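Local structure of vibralactone Cyclase (Boreostereum vibrans, 6KD0) at residues G105-N110 with R135-S140. The protein probably catalyses the cyclization that forms the fused bicyclic beta-lactone of vibralactone, using an alpha/beta hydrolase fold. Sequence-based numbering, arbitrary orientation.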
loop_
_atom_site.group_PDB
_atom_site.type_symbol
_atom_site.label_atom_id
_atom_site.label_comp_id
_atom_site.label_asym_id
_atom_site.label_seq_id
_atom_site.Cartn_x
_atom_site.Cartn_y
_atom_site.Cartn_z
ATOM N N GLY A 105 3.643 -8.588 2.496
ATOM C CA GLY A 105 3.853 -9.090 3.853
ATOM C C GLY A 105 5.213 -8.759 4.439
ATOM O O GLY A 105 5.627 -9.398 5.419
ATOM N N TRP A 106 5.914 -7.767 3.861
ATOM C CA TRP A 106 7.286 -7.334 4.168
ATOM C C TRP A 106 8.353 -8.297 3.656
ATOM O O TRP A 106 9.543 -7.954 3.666
ATOM C CB TRP A 106 7.517 -7.108 5.663
ATOM C CG TRP A 106 6.579 -6.144 6.301
ATOM C CD1 TRP A 106 6.450 -4.796 6.018
ATOM C CD2 TRP A 106 5.652 -6.426 7.356
ATOM N NE1 TRP A 106 5.471 -4.239 6.826
ATOM C CE2 TRP A 106 4.979 -5.215 7.662
ATOM C CE3 TRP A 106 5.319 -7.588 8.072
ATOM C CZ2 TRP A 106 3.990 -5.138 8.645
ATOM C CZ3 TRP A 106 4.337 -7.507 9.052
ATOM C CH2 TRP A 106 3.680 -6.288 9.324
ATOM N N ALA A 107 7.940 -9.483 3.186
ATOM C CA ALA A 107 8.843 -10.571 2.840
ATOM C C ALA A 107 8.891 -10.875 1.349
ATOM O O ALA A 107 9.729 -11.676 0.927
ATOM C CB ALA A 107 8.447 -11.849 3.602
ATOM N N ILE A 108 8.015 -10.272 0.545
ATOM C CA ILE A 108 7.898 -10.582 -0.871
ATOM C C ILE A 108 7.818 -9.277 -1.651
ATOM O O ILE A 108 7.224 -8.306 -1.172
ATOM C CB ILE A 108 6.644 -11.439 -1.136
ATOM C CG1 ILE A 108 6.639 -12.698 -0.266
ATOM C CG2 ILE A 108 6.483 -11.745 -2.636
ATOM C CD1 ILE A 108 5.259 -13.377 -0.186
ATOM N N GLY A 109 8.424 -9.250 -2.833
ATOM C CA GLY A 109 8.005 -8.344 -3.883
ATOM C C GLY A 109 9.051 -7.310 -4.240
ATOM O O GLY A 109 10.105 -7.191 -3.613
ATOM N N ASN A 110 8.715 -6.548 -5.276
ATOM C CA ASN A 110 9.541 -5.491 -5.840
ATOM C C ASN A 110 8.634 -4.685 -6.773
ATOM O O ASN A 110 7.420 -4.889 -6.796
ATOM C CB ASN A 110 10.789 -6.068 -6.536
ATOM C CG ASN A 110 10.490 -6.816 -7.841
ATOM O OD1 ASN A 110 9.342 -6.976 -8.265
ATOM N ND2 ASN A 110 11.563 -7.278 -8.495
ATOM N N ARG A 135 14.071 -3.334 1.178
ATOM C CA ARG A 135 14.602 -4.637 1.564
ATOM C C ARG A 135 13.533 -5.498 2.236
ATOM O O ARG A 135 12.676 -4.998 2.976
ATOM C CB ARG A 135 15.825 -4.459 2.466
ATOM C CG ARG A 135 17.115 -4.397 1.660
ATOM C CD ARG A 135 18.311 -4.059 2.538
ATOM N NE ARG A 135 18.311 -2.654 2.926
ATOM C CZ ARG A 135 19.248 -2.072 3.671
ATOM N NH1 ARG A 135 20.287 -2.776 4.128
ATOM N NH2 ARG A 135 19.152 -0.784 3.965
ATOM N N LEU A 136 13.579 -6.801 1.961
ATOM C CA LEU A 136 12.575 -7.754 2.416
ATOM C C LEU A 136 12.999 -8.477 3.683
ATOM O O LEU A 136 14.189 -8.697 3.933
ATOM C CB LEU A 136 12.300 -8.808 1.339
ATOM C CG LEU A 136 11.825 -8.219 0.002
ATOM C CD1 LEU A 136 11.616 -9.332 -1.013
ATOM C CD2 LEU A 136 10.560 -7.413 0.217
ATOM N N THR A 137 11.993 -8.870 4.470
ATOM C CA THR A 137 12.173 -9.815 5.554
ATOM C C THR A 137 12.172 -11.236 4.990
ATOM O O THR A 137 11.710 -11.467 3.875
ATOM C CB THR A 137 11.047 -9.662 6.584
ATOM O OG1 THR A 137 9.797 -9.986 5.956
ATOM C CG2 THR A 137 11.001 -8.228 7.133
ATOM N N PRO A 138 12.683 -12.223 5.747
ATOM C CA PRO A 138 13.374 -12.122 7.032
ATOM C C PRO A 138 14.845 -11.771 6.914
ATOM O O PRO A 138 15.475 -11.558 7.943
ATOM C CB PRO A 138 13.214 -13.523 7.618
ATOM C CG PRO A 138 13.214 -14.430 6.419
ATOM C CD PRO A 138 12.512 -13.627 5.319
ATOM N N GLU A 139 15.380 -11.746 5.691
ATOM C CA GLU A 139 16.800 -11.438 5.496
ATOM C C GLU A 139 17.183 -10.101 6.130
ATOM O O GLU A 139 18.281 -9.962 6.684
ATOM C CB GLU A 139 17.143 -11.448 4.006
ATOM C CG GLU A 139 17.093 -12.832 3.366
ATOM C CD GLU A 139 15.719 -13.209 2.842
ATOM O OE1 GLU A 139 14.745 -12.442 3.048
ATOM O OE2 GLU A 139 15.609 -14.289 2.215
ATOM N N SER A 140 16.305 -9.106 6.053
ATOM C CA SER A 140 16.477 -7.848 6.774
ATOM C C SER A 140 15.321 -7.692 7.753
ATOM O O SER A 140 14.166 -7.763 7.337
ATOM C CB SER A 140 16.484 -6.649 5.815
ATOM O OG SER A 140 17.575 -6.681 4.901
HETATM O O HOH W 1 7.457 -10.426 7.090
HETATM O O HOH W 2 10.293 -5.375 4.351
#
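T137 N donates a nearly straight hydrogen bond (168°) to W106 O over 2.7 Å, joining the two loops. W106 O also accepts a hydrogen bond from a water that donates to R135 O as well, and L136 CA makes a CA-H...O contact with W106 O at 3.3 Å. Around T137 the packing is tight: A107 CB lies 3.3 Å from T137 OG1, and the CA-H of A107 meets T137 O, CA to O 3.2 Å. With OG1 set between the backbone N and the carbonyl carbon (chi1 63°), the hydroxyl donates to a second water, which bonds G105 O in turn. In this alpha/beta hydrolase fold the loops follow the neighbouring parallel strands 97-101 and 128-132; G105 lies near the probable catalytic triad S177, H311 and D281, while the W106 indole extends beyond the contact, where NE1 bonds N181. Towards G109 the approach is less close, and L136 and G109 are partly exposed. Here L136 CD1 lies 3.6 Å from A107 O, which also accepts from R39, and 3.7 Å from G109 N; CD2 is 3.7 Å from I108 O. An alanine at L136 would probably open a gap beside the 107-109 backbone, losing the CD1 and CD2 contacts. R135 points away from the contact, its guanidinium paired with D148.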